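Local coordinates for protein alcohol dehydrogenase, zinc-containing (Streptococcus pneumoniae serotype 2, PDB 5YLN) that probably oxidises alcohols with NAD+ as a zinc-dependent alcohol dehydrogenase, and carries two zinc ions per chain in this structure, at residues V91-K96 / G103-C108; C173-I178 / Y194-L199. One frame throughout, in Å; residues are numbered along the deposited sequence.

The chain meets contact 1 (91-96 with 103-108) first and completes it before contact 2 (173-178 with 194-199) begins. Their centres lie 30 Å apart and their nearest atoms about 15 Å, so they do not touch. They share no sheet: contact 1 closes a loop leaving the short strand 91-92, within the GroES-like domain, whereas contact 2 pairs two strands of the six-stranded parallel sheet. Together they sample two hallmarks of zinc-containing alcohol dehydrogenases, a four-cysteine zinc lobe and a Rossmann-type unit. The second zinc, held by Cys-42 and His-64 and probably catalytic as in relatives, belongs to neither contact.

Contact 1: V91-K96 / G103-C108; sequences VCACGK and GIYAHC. With ZN (zinc ion), chain F.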
ATOM      1  N   VAL A  91     -13.015 -19.495  -3.406  1.00 33.76           N
ATOM      2  CA  VAL A  91     -13.821 -18.359  -2.979  1.00 32.84           C
ATOM      3  C   VAL A  91     -15.191 -18.442  -3.639  1.00 36.72           C
ATOM      4  O   VAL A  91     -15.281 -18.629  -4.856  1.00 31.54           O
ATOM      5  CB  VAL A  91     -13.123 -17.033  -3.343  1.00 42.76           C
ATOM      6  CG1 VAL A  91     -14.114 -15.881  -3.313  1.00 42.35           C
ATOM      7  CG2 VAL A  91     -11.938 -16.777  -2.398  1.00 48.79           C
ATOM      8  N   CYS A  92     -16.255 -18.292  -2.841  1.00 39.79           N
ATOM      9  CA  CYS A  92     -17.614 -18.222  -3.368  1.00 35.77           C
ATOM     10  C   CYS A  92     -18.012 -16.773  -3.610  1.00 36.65           C
ATOM     11  O   CYS A  92     -17.741 -15.903  -2.776  1.00 34.33           O
ATOM     12  CB  CYS A  92     -18.614 -18.847  -2.395  1.00 34.90           C
ATOM     13  SG  CYS A  92     -18.197 -20.512  -1.862  1.00 38.09           S
ATOM     14  N   ALA A  93     -18.717 -16.535  -4.718  1.00 36.08           N
ATOM     15  CA  ALA A  93     -19.115 -15.193  -5.138  1.00 37.53           C
ATOM     16  C   ALA A  93     -20.589 -15.203  -5.529  1.00 37.39           C
ATOM     17  O   ALA A  93     -20.988 -15.955  -6.417  1.00 44.26           O
ATOM     18  CB  ALA A  93     -18.246 -14.717  -6.311  1.00 29.13           C
ATOM     19  N   CYS A  94     -21.397 -14.356  -4.883  1.00 35.87           N
ATOM     20  CA  CYS A  94     -22.807 -14.276  -5.250  1.00 35.60           C
ATOM     21  C   CYS A  94     -23.014 -13.503  -6.555  1.00 41.19           C
ATOM     22  O   CYS A  94     -24.037 -13.708  -7.218  1.00 39.27           O
ATOM     23  CB  CYS A  94     -23.618 -13.636  -4.116  1.00 28.79           C
ATOM     24  SG  CYS A  94     -23.479 -11.773  -4.007  1.00 39.50           S
ATOM     25  N   GLY A  95     -22.060 -12.641  -6.935  1.00 36.01           N
ATOM     26  CA  GLY A  95     -22.083 -11.891  -8.175  1.00 44.15           C
ATOM     27  C   GLY A  95     -22.936 -10.638  -8.166  1.00 50.35           C
ATOM     28  O   GLY A  95     -22.996  -9.947  -9.189  1.00 53.98           O
ATOM     29  N   LYS A  96     -23.583 -10.315  -7.039  1.00 49.41           N
ATOM     30  CA  LYS A  96     -24.572  -9.249  -6.972  1.00 44.08           C
ATOM     31  C   LYS A  96     -24.346  -8.231  -5.863  1.00 45.16           C
ATOM     32  O   LYS A  96     -24.977  -7.171  -5.897  1.00 45.00           O
ATOM     33  CB  LYS A  96     -25.984  -9.831  -6.778  1.00 45.87           C
ATOM     34  CG  LYS A  96     -26.574 -10.580  -7.952  1.00 54.25           C
ATOM     35  CD  LYS A  96     -27.826 -11.323  -7.478  1.00 65.52           C
ATOM     36  CE  LYS A  96     -28.719 -11.760  -8.625  1.00 67.91           C
ATOM     37  NZ  LYS A  96     -29.870 -12.530  -8.079  1.00 73.15           N
ATOM     38  N   GLY A 103     -15.672  -6.973  -8.216  1.00 39.45           N
ATOM     39  CA  GLY A 103     -14.732  -8.053  -8.467  1.00 39.96           C
ATOM     40  C   GLY A 103     -13.945  -8.518  -7.250  1.00 34.12           C
ATOM     41  O   GLY A 103     -13.031  -9.345  -7.389  1.00 32.46           O
ATOM     42  N   ILE A 104     -14.295  -8.040  -6.058  1.00 31.29           N
ATOM     43  CA  ILE A 104     -13.606  -8.404  -4.825  1.00 32.42           C
ATOM     44  C   ILE A 104     -14.340  -9.584  -4.197  1.00 33.01           C
ATOM     45  O   ILE A 104     -14.964  -9.458  -3.140  1.00 30.73           O
ATOM     46  CB  ILE A 104     -13.516  -7.193  -3.877  1.00 34.93           C
ATOM     47  CG1 ILE A 104     -12.944  -5.982  -4.635  1.00 31.95           C
ATOM     48  CG2 ILE A 104     -12.660  -7.496  -2.654  1.00 27.91           C
ATOM     49  CD1 ILE A 104     -12.967  -4.727  -3.815  1.00 39.48           C
ATOM     50  N   TYR A 105     -14.279 -10.745  -4.855  1.00 32.23           N
ATOM     51  CA  TYR A 105     -15.068 -11.886  -4.401  1.00 32.63           C
ATOM     52  C   TYR A 105     -14.630 -12.363  -3.024  1.00 30.71           C
ATOM     53  O   TYR A 105     -15.421 -13.003  -2.324  1.00 30.01           O
ATOM     54  CB  TYR A 105     -14.993 -13.035  -5.414  1.00 31.98           C
ATOM     55  CG  TYR A 105     -15.414 -12.632  -6.825  1.00 34.49           C
ATOM     56  CD1 TYR A 105     -16.456 -11.728  -7.033  1.00 34.60           C
ATOM     57  CD2 TYR A 105     -14.751 -13.133  -7.940  1.00 33.84           C
ATOM     58  CE1 TYR A 105     -16.838 -11.343  -8.308  1.00 38.74           C
ATOM     59  CE2 TYR A 105     -15.123 -12.747  -9.228  1.00 41.07           C
ATOM     60  CZ  TYR A 105     -16.168 -11.854  -9.409  1.00 42.85           C
ATOM     61  OH  TYR A 105     -16.557 -11.461 -10.686  1.00 49.58           O
ATOM     62  N   ALA A 106     -13.392 -12.049  -2.630  1.00 28.42           N
ATOM     63  CA  ALA A 106     -12.893 -12.335  -1.295  1.00 28.40           C
ATOM     64  C   ALA A 106     -13.778 -11.746  -0.200  1.00 39.18           C
ATOM     65  O   ALA A 106     -13.735 -12.225   0.945  1.00 36.10           O
ATOM     66  CB  ALA A 106     -11.458 -11.803  -1.170  1.00 24.76           C
ATOM     67  N   HIS A 107     -14.585 -10.725  -0.513  1.00 30.21           N
ATOM     68  CA  HIS A 107     -15.394 -10.104   0.527  1.00 33.57           C
ATOM     69  C   HIS A 107     -16.865 -10.054   0.153  1.00 36.07           C
ATOM     70  O   HIS A 107     -17.592  -9.172   0.605  1.00 34.58           O
ATOM     71  CB  HIS A 107     -14.841  -8.727   0.869  1.00 29.79           C
ATOM     72  CG  HIS A 107     -13.492  -8.818   1.505  1.00 30.99           C
ATOM     73  ND1 HIS A 107     -13.326  -9.128   2.838  1.00 36.50           N
ATOM     74  CD2 HIS A 107     -12.245  -8.742   0.978  1.00 33.03           C
ATOM     75  CE1 HIS A 107     -12.037  -9.198   3.116  1.00 35.35           C
ATOM     76  NE2 HIS A 107     -11.359  -8.958   2.006  1.00 37.19           N
ATOM     77  N   CYS A 108     -17.326 -11.034  -0.632  1.00 34.08           N
ATOM     78  CA  CYS A 108     -18.748 -11.162  -0.931  1.00 33.13           C
ATOM     79  C   CYS A 108     -19.565 -11.233   0.362  1.00 33.83           C
ATOM     80  O   CYS A 108     -19.207 -11.947   1.302  1.00 37.31           O
ATOM     81  CB  CYS A 108     -18.980 -12.406  -1.800  1.00 27.12           C
ATOM     82  SG  CYS A 108     -20.720 -12.884  -1.932  1.00 36.26           S
TER
HETATM   83 ZN    ZN F 402     -21.300 -11.134  -3.439  0.71 39.83          ZN
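Two different cysteine rotations bring the sulfurs to one metal. Cys-94 SG is wedged between its own N and C (chi1 78°); in Cys-108, SG is anti to the backbone N (chi1 167°). The zinc ion lies 2.3 Å from Cys-94 SG and 2.4 Å from Cys-108 SG, and Cys-97 and Cys-100 complete this four-cysteine site, consistent with the structural zinc of the family. Cys-108 SG is gripped a second time: Cys-94 N donates to it over 3.4 Å, fairly straight at 159° about the hydrogen. Lys-96 N likewise donates to Cys-94 SG, also at 3.4 Å. Each sulfur thus receives an N-H besides its metal bond, which would be expected to ease the negative charge of a thiolate.

Beside the metal, an apolar patch joins the segments. Tyr-105 has CG anti to its carbonyl carbon, and Ala-93 CB lies over one ring face near the ring's root, 3.6 Å from Tyr-105 CG. On the opposite face Gly-103 O stands 4.0 Å above the plane, over the ring centre, so the ring is flanked on both sides. Val-91 points CG1 at the start of the same side chain, 3.6 Å from Tyr-105 CB.

Around the contact, Cys-92 bonds through its backbone to Gly-113, pairing strand 91-92 antiparallel with strand 113-114. The short 3-10 segment 105-106 gives Ala-106 N to Ser-298 OG, and next to it His-107 NE2 bonds to Asn-289 of the second subunit, just ahead of strand 291-293 there.

Contact 2: C173-I178 / Y194-L199; sequences CSVAII and YSPAKL
Carbonyl planes are the flat groups that define this pairing, and the two central ones are approached differently. Lys-198 N lies in the plane of the Cys-173 carbonyl, 3.3 Å from Cys-173 O, whereas Val-175 N stands 28° out of the plane of the Lys-198 carbonyl. The latter bond is nonetheless the shorter, 2.8 Å from Val-175 N to Lys-198 O, and nearly straight at 165° about the hydrogen. Cys-173 O also takes a weak, bent bond from Ala-197 N (2.7 Å), so two successive N-H groups converge on one oxygen where the second strand begins.

On one sheet face Val-175 and Leu-199 run alongside each other in the same direction. Leu-199, its CG beside the backbone N at an unusual chi1 of -91°, brings CD2 to 3.8 Å from Val-175 CB. The same methyl reaches Ile-177 CD1 at 4.1 Å. The CG2 branch of Val-175 crosses Pro-196 obliquely, 3.8 Å from Pro-196 CB. Leu-188 of helix 182-191 packs against both Ile-177 and Leu-199. On the other sheet face lie Ser-174 and Lys-198; Ser-174 OG is hydrogen-bonded to Asp-243 N.

The bridges Ser-174 with Lys-198 and Val-175 with Leu-199 are parallel, with helix 182-191 intervening in sequence: a beta-alpha-beta crossover. With Gly-179, Gly-181 and Gly-184 following the first strand, the arrangement is consistent with the opening unit of a dinucleotide-binding Rossmann fold.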
ATOM      1  N   CYS A 173      11.791  -5.049 -13.918  1.00 32.08           N
ATOM      2  CA  CYS A 173      11.946  -4.696 -12.506  1.00 31.89           C
ATOM      3  C   CYS A 173      12.692  -5.789 -11.731  1.00 32.89           C
ATOM      4  O   CYS A 173      13.086  -6.830 -12.266  1.00 33.11           O
ATOM      5  CB  CYS A 173      10.590  -4.438 -11.855  1.00 40.63           C
ATOM      6  SG  CYS A 173       9.726  -5.955 -11.393  1.00 42.56           S
ATOM      7  N   SER A 174      12.880  -5.541 -10.436  1.00 27.38           N
ATOM      8  CA  SER A 174      13.599  -6.430  -9.541  1.00 30.02           C
ATOM      9  C   SER A 174      12.623  -6.932  -8.485  1.00 33.18           C
ATOM     10  O   SER A 174      12.020  -6.137  -7.751  1.00 35.17           O
ATOM     11  CB  SER A 174      14.792  -5.706  -8.906  1.00 31.72           C
ATOM     12  OG  SER A 174      14.340  -4.580  -8.166  1.00 44.77           O
ATOM     13  N   VAL A 175      12.457  -8.240  -8.424  1.00 38.48           N
ATOM     14  CA  VAL A 175      11.548  -8.876  -7.484  1.00 35.32           C
ATOM     15  C   VAL A 175      12.366  -9.744  -6.547  1.00 35.66           C
ATOM     16  O   VAL A 175      13.305 -10.425  -6.974  1.00 32.14           O
ATOM     17  CB  VAL A 175      10.482  -9.722  -8.203  1.00 37.22           C
ATOM     18  CG1 VAL A 175       9.483 -10.308  -7.182  1.00 26.00           C
ATOM     19  CG2 VAL A 175       9.794  -8.898  -9.306  1.00 25.63           C
ATOM     20  N   ALA A 176      12.017  -9.705  -5.271  1.00 27.14           N
ATOM     21  CA  ALA A 176      12.453 -10.711  -4.319  1.00 31.62           C
ATOM     22  C   ALA A 176      11.222 -11.405  -3.761  1.00 32.29           C
ATOM     23  O   ALA A 176      10.207 -10.761  -3.482  1.00 31.42           O
ATOM     24  CB  ALA A 176      13.276 -10.101  -3.179  1.00 29.79           C
ATOM     25  N   ILE A 177      11.308 -12.722  -3.616  1.00 36.19           N
ATOM     26  CA  ILE A 177      10.247 -13.507  -3.001  1.00 30.98           C
ATOM     27  C   ILE A 177      10.800 -14.097  -1.707  1.00 30.86           C
ATOM     28  O   ILE A 177      11.867 -14.728  -1.709  1.00 31.59           O
ATOM     29  CB  ILE A 177       9.722 -14.582  -3.967  1.00 34.32           C
ATOM     30  CG1 ILE A 177       9.155 -13.877  -5.201  1.00 30.01           C
ATOM     31  CG2 ILE A 177       8.620 -15.412  -3.318  1.00 28.94           C
ATOM     32  CD1 ILE A 177       8.853 -14.807  -6.369  1.00 30.64           C
ATOM     33  N   ILE A 178      10.117 -13.819  -0.600  1.00 28.07           N
ATOM     34  CA  ILE A 178      10.553 -14.245   0.721  1.00 28.64           C
ATOM     35  C   ILE A 178       9.715 -15.454   1.100  1.00 31.67           C
ATOM     36  O   ILE A 178       8.543 -15.327   1.480  1.00 34.32           O
ATOM     37  CB  ILE A 178      10.421 -13.130   1.764  1.00 40.94           C
ATOM     38  CG1 ILE A 178      10.956 -11.821   1.184  1.00 39.16           C
ATOM     39  CG2 ILE A 178      11.193 -13.510   3.026  1.00 36.38           C
ATOM     40  CD1 ILE A 178      12.391 -11.896   0.754  1.00 38.02           C
ATOM     41  N   TYR A 194       5.445 -11.428 -16.384  1.00 40.36           N
ATOM     42  CA  TYR A 194       5.814 -10.030 -16.578  1.00 33.30           C
ATOM     43  C   TYR A 194       7.308  -9.809 -16.781  1.00 31.88           C
ATOM     44  O   TYR A 194       7.757  -8.664 -16.714  1.00 37.71           O
ATOM     45  CB  TYR A 194       5.316  -9.186 -15.399  1.00 32.81           C
ATOM     46  CG  TYR A 194       3.816  -9.054 -15.398  1.00 41.73           C
ATOM     47  CD1 TYR A 194       3.193  -8.156 -16.239  1.00 40.19           C
ATOM     48  CD2 TYR A 194       3.020  -9.853 -14.593  1.00 40.25           C
ATOM     49  CE1 TYR A 194       1.833  -8.036 -16.262  1.00 42.69           C
ATOM     50  CE2 TYR A 194       1.648  -9.742 -14.618  1.00 34.75           C
ATOM     51  CZ  TYR A 194       1.061  -8.827 -15.450  1.00 40.18           C
ATOM     52  OH  TYR A 194      -0.308  -8.695 -15.481  1.00 49.53           O
ATOM     53  N   SER A 195       8.080 -10.862 -17.011  1.00 37.84           N
ATOM     54  CA  SER A 195       9.496 -10.755 -17.355  1.00 44.21           C
ATOM     55  C   SER A 195      10.295  -9.770 -16.492  1.00 39.21           C
ATOM     56  O   SER A 195      10.990  -8.900 -17.029  1.00 38.13           O
ATOM     57  CB  SER A 195       9.651 -10.408 -18.828  1.00 46.60           C
ATOM     58  OG  SER A 195       8.940 -11.354 -19.625  1.00 53.44           O
ATOM     59  N   PRO A 196      10.252  -9.888 -15.167  1.00 41.17           N
ATOM     60  CA  PRO A 196      11.130  -9.053 -14.350  1.00 31.78           C
ATOM     61  C   PRO A 196      12.589  -9.369 -14.654  1.00 35.78           C
ATOM     62  O   PRO A 196      12.941 -10.496 -15.014  1.00 32.46           O
ATOM     63  CB  PRO A 196      10.757  -9.450 -12.910  1.00 36.97           C
ATOM     64  CG  PRO A 196      10.293 -10.850 -13.026  1.00 34.04           C
ATOM     65  CD  PRO A 196       9.579 -10.923 -14.363  1.00 36.24           C
ATOM     66  N   ALA A 197      13.449  -8.349 -14.514  1.00 33.23           N
ATOM     67  CA  ALA A 197      14.887  -8.556 -14.730  1.00 35.39           C
ATOM     68  C   ALA A 197      15.479  -9.530 -13.712  1.00 39.61           C
ATOM     69  O   ALA A 197      16.322 -10.365 -14.053  1.00 40.03           O
ATOM     70  CB  ALA A 197      15.616  -7.219 -14.666  1.00 34.60           C
ATOM     71  N   LYS A 198      15.050  -9.428 -12.457  1.00 40.67           N
ATOM     72  CA  LYS A 198      15.601 -10.209 -11.358  1.00 38.36           C
ATOM     73  C   LYS A 198      14.467 -10.801 -10.543  1.00 35.08           C
ATOM     74  O   LYS A 198      13.529 -10.097 -10.147  1.00 31.57           O
ATOM     75  CB  LYS A 198      16.504  -9.357 -10.459  1.00 35.85           C
ATOM     76  CG  LYS A 198      17.823  -8.996 -11.106  1.00 40.62           C
ATOM     77  CD  LYS A 198      18.778  -8.356 -10.125  1.00 55.44           C
ATOM     78  CE  LYS A 198      20.164  -8.266 -10.736  1.00 62.54           C
ATOM     79  NZ  LYS A 198      20.203  -7.390 -11.935  1.00 57.31           N
ATOM     80  N   LEU A 199      14.556 -12.100 -10.318  1.00 31.50           N
ATOM     81  CA  LEU A 199      13.644 -12.859  -9.478  1.00 33.56           C
ATOM     82  C   LEU A 199      14.521 -13.534  -8.439  1.00 39.58           C
ATOM     83  O   LEU A 199      15.114 -14.587  -8.702  1.00 36.10           O
ATOM     84  CB  LEU A 199      12.860 -13.884 -10.277  1.00 38.34           C
ATOM     85  CG  LEU A 199      11.531 -13.445 -10.852  1.00 39.04           C
ATOM     86  CD1 LEU A 199      11.035 -14.513 -11.819  1.00 37.18           C
ATOM     87  CD2 LEU A 199      10.560 -13.249  -9.734  1.00 28.40           C
TER